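Local coordinates for alpha-ketoglutarate-dependent 2,4-dichlorophenoxyacetate dioxygenase (Bradyrhizobium diazoefficiens, PDB 5BKE), which probably acts as a metal- and 2-oxoglutarate-dependent dioxygenase that degrades aryloxyalkanoate herbicides such as 2,4-dichlorophenoxyacetate, at residues 3-8 with 38-43; 122-127 with 194-199; 159-164 with 228-233. One frame throughout, in Å; residues are numbered along the deposited sequence.

Contact 1: 3-8 with 38-43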
loop_
_atom_site.group_PDB
_atom_site.type_symbol
_atom_site.label_atom_id
_atom_site.label_comp_id
_atom_site.label_asym_id
_atom_site.label_seq_id
_atom_site.Cartn_x
_atom_site.Cartn_y
_atom_site.Cartn_z
ATOM N N ILE C 3 31.658 17.565 7.878
ATOM C CA ILE C 3 32.608 17.859 6.792
ATOM C C ILE C 3 31.901 17.821 5.424
ATOM O O ILE C 3 30.893 17.121 5.261
ATOM C CB ILE C 3 33.855 16.924 6.826
ATOM C CG1 ILE C 3 33.460 15.441 6.650
ATOM C CG2 ILE C 3 34.659 17.174 8.106
ATOM C CD1 ILE C 3 34.617 14.457 6.599
ATOM N N ALA C 4 32.429 18.570 4.455
ATOM C CA ALA C 4 31.834 18.641 3.113
ATOM C C ALA C 4 32.129 17.382 2.296
ATOM O O ALA C 4 33.300 17.032 2.075
ATOM C CB ALA C 4 32.286 19.897 2.376
ATOM N N ILE C 5 31.058 16.699 1.881
ATOM C CA ILE C 5 31.131 15.459 1.091
ATOM C C ILE C 5 30.153 15.501 -0.091
ATOM O O ILE C 5 28.945 15.735 0.084
ATOM C CB ILE C 5 30.848 14.192 1.949
ATOM C CG1 ILE C 5 31.848 14.063 3.104
ATOM C CG2 ILE C 5 30.893 12.923 1.095
ATOM C CD1 ILE C 5 31.299 13.315 4.298
ATOM N N ARG C 6 30.682 15.266 -1.288
ATOM C CA ARG C 6 29.874 15.075 -2.480
ATOM C C ARG C 6 29.949 13.611 -2.931
ATOM O O ARG C 6 31.036 13.068 -3.107
ATOM C CB ARG C 6 30.344 16.027 -3.585
ATOM C CG ARG C 6 29.445 16.065 -4.811
ATOM C CD ARG C 6 29.947 17.062 -5.840
ATOM N NE ARG C 6 30.135 16.387 -7.124
ATOM C CZ ARG C 6 31.274 16.351 -7.819
ATOM N NH1 ARG C 6 32.361 16.994 -7.397
ATOM N NH2 ARG C 6 31.312 15.683 -8.968
ATOM N N GLN C 7 28.792 12.982 -3.124
ATOM C CA GLN C 7 28.734 11.594 -3.598
ATOM C C GLN C 7 29.096 11.507 -5.074
ATOM O O GLN C 7 28.660 12.340 -5.867
ATOM C CB GLN C 7 27.361 10.983 -3.337
ATOM C CG GLN C 7 27.344 9.463 -3.468
ATOM C CD GLN C 7 26.078 8.832 -2.931
ATOM O OE1 GLN C 7 25.504 9.296 -1.951
ATOM N NE2 GLN C 7 25.640 7.761 -3.571
ATOM N N LEU C 8 29.898 10.505 -5.434
ATOM C CA LEU C 8 30.428 10.377 -6.807
ATOM C C LEU C 8 29.837 9.243 -7.649
ATOM O O LEU C 8 30.000 9.227 -8.871
ATOM C CB LEU C 8 31.970 10.273 -6.805
ATOM C CG LEU C 8 32.847 11.400 -6.239
ATOM C CD1 LEU C 8 34.315 11.041 -6.428
ATOM C CD2 LEU C 8 32.550 12.764 -6.857
ATOM N N ASP C 38 32.349 4.540 6.892
ATOM C CA ASP C 38 31.258 3.579 7.127
ATOM C C ASP C 38 30.158 3.713 6.057
ATOM O O ASP C 38 29.756 2.718 5.447
ATOM C CB ASP C 38 30.659 3.741 8.534
ATOM C CG ASP C 38 31.666 3.470 9.657
ATOM O OD1 ASP C 38 32.594 2.645 9.488
ATOM O OD2 ASP C 38 31.505 4.094 10.730
ATOM N N LYS C 39 29.702 4.948 5.829
ATOM C CA LYS C 39 28.655 5.240 4.844
ATOM C C LYS C 39 29.101 5.010 3.379
ATOM O O LYS C 39 28.550 4.151 2.686
ATOM C CB LYS C 39 28.127 6.664 5.061
ATOM C CG LYS C 39 26.952 7.052 4.161
ATOM C CD LYS C 39 26.390 8.411 4.548
ATOM C CE LYS C 39 25.258 8.819 3.610
ATOM N NZ LYS C 39 24.522 9.982 4.193
ATOM N N TYR C 40 30.119 5.754 2.932
ATOM C CA TYR C 40 30.521 5.816 1.521
ATOM C C TYR C 40 31.473 4.706 1.059
ATOM O O TYR C 40 31.561 4.424 -0.140
ATOM C CB TYR C 40 31.095 7.196 1.196
ATOM C CG TYR C 40 30.099 8.325 1.401
ATOM C CD1 TYR C 40 29.139 8.622 0.412
ATOM C CD2 TYR C 40 30.102 9.087 2.576
ATOM C CE1 TYR C 40 28.216 9.653 0.585
ATOM C CE2 TYR C 40 29.187 10.123 2.760
ATOM C CZ TYR C 40 28.244 10.398 1.760
ATOM O OH TYR C 40 27.337 11.418 1.921
ATOM N N ALA C 41 32.177 4.079 2.005
ATOM C CA ALA C 41 33.147 2.989 1.732
ATOM C C ALA C 41 34.461 3.409 1.052
ATOM O O ALA C 41 35.510 2.763 1.261
ATOM C CB ALA C 41 32.497 1.803 1.008
ATOM N N VAL C 42 34.401 4.467 0.247
ATOM C CA VAL C 42 35.556 5.021 -0.463
ATOM C C VAL C 42 35.478 6.548 -0.368
ATOM O O VAL C 42 34.412 7.149 -0.585
ATOM C CB VAL C 42 35.625 4.584 -1.959
ATOM C CG1 VAL C 42 36.872 5.127 -2.643
ATOM C CG2 VAL C 42 35.598 3.078 -2.125
ATOM N N LEU C 43 36.608 7.166 -0.037
ATOM C CA LEU C 43 36.698 8.611 0.059
ATOM C C LEU C 43 37.822 9.136 -0.821
ATOM O O LEU C 43 38.897 8.539 -0.888
ATOM C CB LEU C 43 36.866 9.064 1.516
ATOM C CG LEU C 43 35.717 8.831 2.510
ATOM C CD1 LEU C 43 36.095 9.415 3.868
ATOM C CD2 LEU C 43 34.370 9.387 2.022
#
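I5 presses the methyl CG2 onto one face of the Y40 ring, and this is the tight part of the contact. CG2 of I5 sits 4.0 Å from the centroid of the Y40 ring, its line of approach 25° off the ring normal, a CH-pi interaction shifted toward the rim. Of the ring atoms CE2 and CZ are nearest, CG2 of I5 being 3.7 Å from CE2 of Y40. A first torsion of -59° sets CG2 anti to the backbone N of I5 and brings the branch over the phenol, while CD1 brushes CE2 from farther off. A beta-branched residue suits a strand, and its compact methyl matches an aromatic face. On the opposite face of the ring lies CG of K39, 4.0 Å above the plane, so the aliphatic start of the lysine rests at its rim. These residues sit around a beta-alpha-beta crossover: strands 14-17 and 42-45 run parallel and side by side, joined through helix 27-40, and strand 4-7 is added antiparallel to 14-17 at the outer end of the mixed sheet. Y40 ends the helix, and A41 then takes a positive phi that turns the chain into strand 42-45, while I5 also rests on A36 one helical turn earlier. The looser, solvent side belongs to Q7. Its extended chain carries OE1 to the edge of the ring, near its plane and 3.7 Å from CE1 of Y40, with amide and ring planes 74° apart. Glutamine suits this exposed position, its NE2 bonding the carbonyl of Q9 while the chain passes the ring edge.

Contact 2: 122-127 with 194-199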
loop_
_atom_site.group_PDB
_atom_site.type_symbol
_atom_site.label_atom_id
_atom_site.label_comp_id
_atom_site.label_asym_id
_atom_site.label_seq_id
_atom_site.Cartn_x
_atom_site.Cartn_y
_atom_site.Cartn_z
ATOM N N PRO C 122 44.695 -13.704 8.550
ATOM C CA PRO C 122 43.613 -14.130 9.447
ATOM C C PRO C 122 42.773 -12.955 9.979
ATOM O O PRO C 122 41.554 -13.092 10.140
ATOM C CB PRO C 122 44.352 -14.868 10.584
ATOM C CG PRO C 122 45.798 -14.537 10.415
ATOM C CD PRO C 122 45.982 -14.312 8.946
ATOM N N ILE C 123 43.424 -11.823 10.243
ATOM C CA ILE C 123 42.717 -10.570 10.512
ATOM C C ILE C 123 42.981 -9.634 9.315
ATOM O O ILE C 123 44.073 -9.072 9.203
ATOM C CB ILE C 123 43.101 -9.935 11.878
ATOM C CG1 ILE C 123 42.825 -10.916 13.041
ATOM C CG2 ILE C 123 42.301 -8.664 12.099
ATOM C CD1 ILE C 123 43.378 -10.509 14.400
ATOM N N PRO C 124 41.994 -9.488 8.400
ATOM C CA PRO C 124 42.249 -8.676 7.205
ATOM C C PRO C 124 42.196 -7.178 7.502
ATOM O O PRO C 124 41.596 -6.769 8.497
ATOM C CB PRO C 124 41.116 -9.084 6.265
ATOM C CG PRO C 124 39.980 -9.428 7.185
ATOM C CD PRO C 124 40.615 -10.028 8.414
ATOM N N ALA C 125 42.813 -6.384 6.631
ATOM C CA ALA C 125 42.914 -4.927 6.779
ATOM C C ALA C 125 41.558 -4.219 6.933
ATOM O O ALA C 125 40.551 -4.683 6.411
ATOM C CB ALA C 125 43.661 -4.347 5.598
ATOM N N LYS C 126 41.564 -3.118 7.678
ATOM C CA LYS C 126 40.439 -2.213 7.775
ATOM C C LYS C 126 40.510 -1.205 6.607
ATOM O O LYS C 126 39.928 -1.456 5.545
ATOM C CB LYS C 126 40.455 -1.530 9.148
ATOM C CG LYS C 126 39.175 -0.814 9.533
ATOM C CD LYS C 126 39.295 -0.240 10.936
ATOM C CE LYS C 126 38.432 1.006 11.104
ATOM N NZ LYS C 126 38.551 1.608 12.462
ATOM N N PHE C 127 41.249 -0.104 6.778
ATOM C CA PHE C 127 41.359 0.925 5.728
ATOM C C PHE C 127 42.690 0.858 5.006
ATOM O O PHE C 127 43.729 0.564 5.621
ATOM C CB PHE C 127 41.191 2.349 6.287
ATOM C CG PHE C 127 39.858 2.617 6.954
ATOM C CD1 PHE C 127 38.729 1.831 6.696
ATOM C CD2 PHE C 127 39.728 3.699 7.819
ATOM C CE1 PHE C 127 37.514 2.104 7.312
ATOM C CE2 PHE C 127 38.507 3.984 8.435
ATOM C CZ PHE C 127 37.403 3.177 8.186
ATOM N N VAL C 194 44.346 -18.893 4.450
ATOM C CA VAL C 194 43.489 -18.578 5.595
ATOM C C VAL C 194 42.002 -18.643 5.218
ATOM O O VAL C 194 41.634 -18.529 4.036
ATOM C CB VAL C 194 43.818 -17.209 6.256
ATOM C CG1 VAL C 194 45.291 -17.115 6.639
ATOM C CG2 VAL C 194 43.397 -16.041 5.373
ATOM N N LEU C 195 41.163 -18.843 6.230
ATOM C CA LEU C 195 39.716 -18.944 6.047
ATOM C C LEU C 195 39.066 -17.585 6.241
ATOM O O LEU C 195 39.465 -16.827 7.127
ATOM C CB LEU C 195 39.099 -19.978 7.006
ATOM C CG LEU C 195 39.570 -21.449 6.950
ATOM C CD1 LEU C 195 38.830 -22.297 7.981
ATOM C CD2 LEU C 195 39.451 -22.068 5.563
ATOM N N GLN C 196 38.096 -17.271 5.379
ATOM C CA GLN C 196 37.270 -16.067 5.496
ATOM C C GLN C 196 35.860 -16.403 5.062
ATOM O O GLN C 196 35.664 -17.177 4.121
ATOM C CB GLN C 196 37.781 -14.901 4.621
ATOM C CG GLN C 196 39.255 -14.514 4.768
ATOM C CD GLN C 196 39.565 -13.615 5.964
ATOM O OE1 GLN C 196 38.688 -13.248 6.744
ATOM N NE2 GLN C 196 40.830 -13.248 6.099
ATOM N N ARG C 197 34.884 -15.811 5.743
ATOM C CA ARG C 197 33.475 -15.875 5.328
ATOM C C ARG C 197 33.297 -15.244 3.949
ATOM O O ARG C 197 33.918 -14.217 3.655
ATOM C CB ARG C 197 32.588 -15.123 6.320
ATOM C CG ARG C 197 32.495 -15.725 7.715
ATOM C CD ARG C 197 31.587 -16.947 7.774
ATOM N NE ARG C 197 30.205 -16.671 7.364
ATOM C CZ ARG C 197 29.257 -16.189 8.164
ATOM N NH1 ARG C 197 29.534 -15.908 9.427
ATOM N NH2 ARG C 197 28.031 -15.975 7.694
ATOM N N LEU C 198 32.460 -15.870 3.118
ATOM C CA LEU C 198 32.048 -15.300 1.840
ATOM C C LEU C 198 31.105 -14.122 2.056
ATOM O O LEU C 198 31.103 -13.168 1.278
ATOM C CB LEU C 198 31.389 -16.370 0.959
ATOM C CG LEU C 198 30.946 -16.043 -0.478
ATOM C CD1 LEU C 198 32.073 -15.461 -1.328
ATOM C CD2 LEU C 198 30.349 -17.273 -1.164
ATOM N N VAL C 199 30.305 -14.198 3.116
ATOM C CA VAL C 199 29.356 -13.138 3.458
ATOM C C VAL C 199 29.741 -12.547 4.808
ATOM O O VAL C 199 29.807 -13.265 5.823
ATOM C CB VAL C 199 27.897 -13.650 3.474
ATOM C CG1 VAL C 199 26.929 -12.522 3.837
ATOM C CG2 VAL C 199 27.528 -14.253 2.124
HETATM O O HOH W 1 39.124 -14.254 9.389
#
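The amide of Q196 meets the pyrrolidine ring of P124 through the side that carries both its polar atoms: CD of P124 lies 4.0 Å from NE2 and 4.1 Å from OE1 of Q196, and CG of P124 is about as near to both. NE2 donates a hydrogen bond to the carbonyl of S119, and OE1 is hydrogen-bonded to the hydroxyl of T288, so the buried amide is fixed by partners at both ends. Water 1 adds a further link, 2.8 Å from O of P122 and 2.9 Å from OE1 of Q196. A bend at chi2 (-81°) brings the glutamine head back toward the loop. Residues 194-197 belong to the four-stranded antiparallel sheet, whereas 122-127 form the irregular lead into strand 127-132 of the larger mixed sheet. That sheet is part of the double-stranded beta-helix core expected of this cupin-clan family, with the manganese ligand D117 just before the loop. Proline suits such a loop, its rigid ring restricting the backbone while offering an apolar surface. Nearer the exterior, CD of P122 packs on CG1 of V194 at 3.7 Å, the two side chains crossing at about a right angle. Y211 touches both P124 and Q196.

Contact 3: 159-164 with 228-233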
loop_
_atom_site.group_PDB
_atom_site.type_symbol
_atom_site.label_atom_id
_atom_site.label_comp_id
_atom_site.label_asym_id
_atom_site.label_seq_id
_atom_site.Cartn_x
_atom_site.Cartn_y
_atom_site.Cartn_z
ATOM N N LYS C 159 21.439 -15.797 -1.970
ATOM C CA LYS C 159 21.695 -15.345 -0.599
ATOM C C LYS C 159 21.655 -16.487 0.420
ATOM O O LYS C 159 22.510 -16.554 1.312
ATOM C CB LYS C 159 20.725 -14.232 -0.193
ATOM C CG LYS C 159 21.002 -12.903 -0.862
ATOM C CD LYS C 159 20.075 -11.824 -0.343
ATOM C CE LYS C 159 20.250 -10.582 -1.195
ATOM N NZ LYS C 159 19.224 -9.532 -0.978
ATOM N N ALA C 160 20.676 -17.383 0.271
ATOM C CA ALA C 160 20.531 -18.547 1.150
ATOM C C ALA C 160 21.638 -19.584 0.911
ATOM O O ALA C 160 22.104 -20.207 1.863
ATOM C CB ALA C 160 19.148 -19.177 1.001
ATOM N N GLU C 161 22.040 -19.751 -0.354
ATOM C CA GLU C 161 23.115 -20.669 -0.752
ATOM C C GLU C 161 24.472 -20.245 -0.164
ATOM O O GLU C 161 25.195 -21.075 0.397
ATOM C CB GLU C 161 23.189 -20.788 -2.290
ATOM C CG GLU C 161 24.372 -21.598 -2.844
ATOM C CD GLU C 161 24.571 -21.479 -4.359
ATOM O OE1 GLU C 161 24.017 -20.548 -5.002
ATOM O OE2 GLU C 161 25.303 -22.330 -4.917
ATOM N N ILE C 162 24.791 -18.956 -0.273
ATOM C CA ILE C 162 26.120 -18.444 0.087
ATOM C C ILE C 162 26.335 -18.096 1.574
ATOM O O ILE C 162 27.476 -17.961 2.014
ATOM C CB ILE C 162 26.544 -17.257 -0.830
ATOM C CG1 ILE C 162 25.654 -16.022 -0.602
ATOM C CG2 ILE C 162 26.581 -17.702 -2.299
ATOM C CD1 ILE C 162 26.133 -14.765 -1.295
ATOM N N GLU C 163 25.243 -17.988 2.337
ATOM C CA GLU C 163 25.263 -17.432 3.703
ATOM C C GLU C 163 26.396 -17.937 4.614
ATOM O O GLU C 163 27.077 -17.130 5.252
ATOM C CB GLU C 163 23.876 -17.576 4.374
ATOM C CG GLU C 163 23.755 -17.084 5.825
ATOM C CD GLU C 163 23.964 -15.580 6.010
ATOM O OE1 GLU C 163 23.530 -14.780 5.153
ATOM O OE2 GLU C 163 24.561 -15.181 7.041
ATOM N N ASP C 164 26.600 -19.253 4.654
ATOM C CA ASP C 164 27.563 -19.861 5.587
ATOM C C ASP C 164 28.840 -20.369 4.919
ATOM O O ASP C 164 29.683 -20.984 5.577
ATOM C CB ASP C 164 26.897 -20.978 6.404
ATOM C CG ASP C 164 25.757 -20.464 7.280
ATOM O OD1 ASP C 164 26.020 -19.680 8.213
ATOM O OD2 ASP C 164 24.595 -20.836 7.027
ATOM N N ARG C 228 34.991 -22.406 -7.557
ATOM C CA ARG C 228 35.577 -21.366 -8.405
ATOM C C ARG C 228 34.579 -20.776 -9.398
ATOM O O ARG C 228 34.575 -19.555 -9.626
ATOM C CB ARG C 228 36.814 -21.885 -9.116
ATOM C CG ARG C 228 37.990 -22.022 -8.180
ATOM C CD ARG C 228 39.280 -22.204 -8.946
ATOM N NE ARG C 228 40.415 -22.152 -8.032
ATOM C CZ ARG C 228 41.678 -22.393 -8.371
ATOM N NH1 ARG C 228 41.995 -22.708 -9.625
ATOM N NH2 ARG C 228 42.631 -22.314 -7.446
ATOM N N LEU C 229 33.730 -21.638 -9.965
ATOM C CA LEU C 229 32.652 -21.199 -10.855
ATOM C C LEU C 229 31.683 -20.253 -10.145
ATOM O O LEU C 229 31.344 -19.192 -10.688
ATOM C CB LEU C 229 31.932 -22.379 -11.513
ATOM C CG LEU C 229 32.690 -23.078 -12.659
ATOM C CD1 LEU C 229 31.931 -24.313 -13.128
ATOM C CD2 LEU C 229 32.994 -22.150 -13.834
ATOM N N LEU C 230 31.285 -20.619 -8.925
ATOM C CA LEU C 230 30.443 -19.759 -8.091
ATOM C C LEU C 230 31.097 -18.398 -7.818
ATOM O O LEU C 230 30.465 -17.335 -8.011
ATOM C CB LEU C 230 30.066 -20.461 -6.782
ATOM C CG LEU C 230 29.122 -19.737 -5.807
ATOM C CD1 LEU C 230 27.818 -19.305 -6.479
ATOM C CD2 LEU C 230 28.849 -20.643 -4.615
ATOM N N LEU C 231 32.361 -18.443 -7.395
ATOM C CA LEU C 231 33.148 -17.234 -7.151
ATOM C C LEU C 231 33.268 -16.365 -8.409
ATOM O O LEU C 231 33.104 -15.147 -8.331
ATOM C CB LEU C 231 34.530 -17.572 -6.548
ATOM C CG LEU C 231 34.568 -18.238 -5.157
ATOM C CD1 LEU C 231 35.989 -18.643 -4.799
ATOM C CD2 LEU C 231 33.953 -17.372 -4.053
ATOM N N ARG C 232 33.527 -16.997 -9.555
ATOM C CA ARG C 232 33.523 -16.302 -10.855
ATOM C C ARG C 232 32.197 -15.575 -11.145
ATOM O O ARG C 232 32.213 -14.421 -11.584
ATOM C CB ARG C 232 33.841 -17.268 -11.996
ATOM C CG ARG C 232 35.320 -17.464 -12.232
ATOM C CD ARG C 232 35.577 -18.441 -13.368
ATOM N NE ARG C 232 37.007 -18.505 -13.659
ATOM C CZ ARG C 232 37.620 -17.808 -14.615
ATOM N NH1 ARG C 232 36.932 -17.001 -15.418
ATOM N NH2 ARG C 232 38.932 -17.936 -14.774
ATOM N N ASP C 233 31.075 -16.257 -10.885
ATOM C CA ASP C 233 29.729 -15.704 -11.092
ATOM C C ASP C 233 29.462 -14.524 -10.184
ATOM O O ASP C 233 28.975 -13.483 -10.639
ATOM C CB ASP C 233 28.654 -16.771 -10.875
ATOM C CG ASP C 233 28.487 -17.693 -12.065
ATOM O OD1 ASP C 233 28.919 -17.351 -13.197
ATOM O OD2 ASP C 233 27.906 -18.780 -11.867
#
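E161 and L230 approach from opposite directions, one from each helix, and OE2 of E161 comes to 3.9 Å from the methyl CD2 of L230. Both chains leave their helices in the same manner. For E161, CG stands anti to the backbone N (chi1 173°) and the rest of the chain is extended, which carries the carboxylate out toward L230; L230 likewise has CG anti to its N, at -177°, and sends one branch of its fork forward. The contact is van der Waals in kind, since a methyl gives a carboxylate oxygen nothing to bond with. The same CD2 of L230 also faces CG2 of I162, more loosely at 4.4 Å, so that a single leucine methyl serves both a charged neighbour on the outside and an apolar one on the inside.

The residue types follow this division. I162 is buried, with L198, V199 and L154 around it, and its branched side chain fills that apolar setting. L230 has L165, M222 and I219 close by. E161 is at the exposed margin, where a long and weak ion pair joins OE2 to R268 of the second subunit, and D233, on the same helix as L230, makes a salt bridge with R267 of that subunit. Helices 156-162 and 224-238 lie beside one another on the four-stranded antiparallel sheet, and L198 touches both I162 and L231: two helices layered on a beta sheet, with the edge of the layer turned to a neighbouring subunit.

Contacts 2 and 3 are neighbours, their centres 16 Å apart and their segments alternating along the chain. Segment 194-199 serves both: NH2 of R197 reaches O of E163 at 2.9 Å, probably as a hydrogen bond, and CD1 of L198 packs on CD2 of L231 at 3.8 Å. Contact 1 closes before either opens; it comes within about 5 Å (nearest atoms) of contact 2 but about 17 Å of contact 3. Contact 2 lies nearest the active site, with the side chain of P124 about 8 Å from that of the manganese ligand D117 and about 12 Å from manganese and from N-oxalylglycine. Contacts 1 and 3 lie away from it.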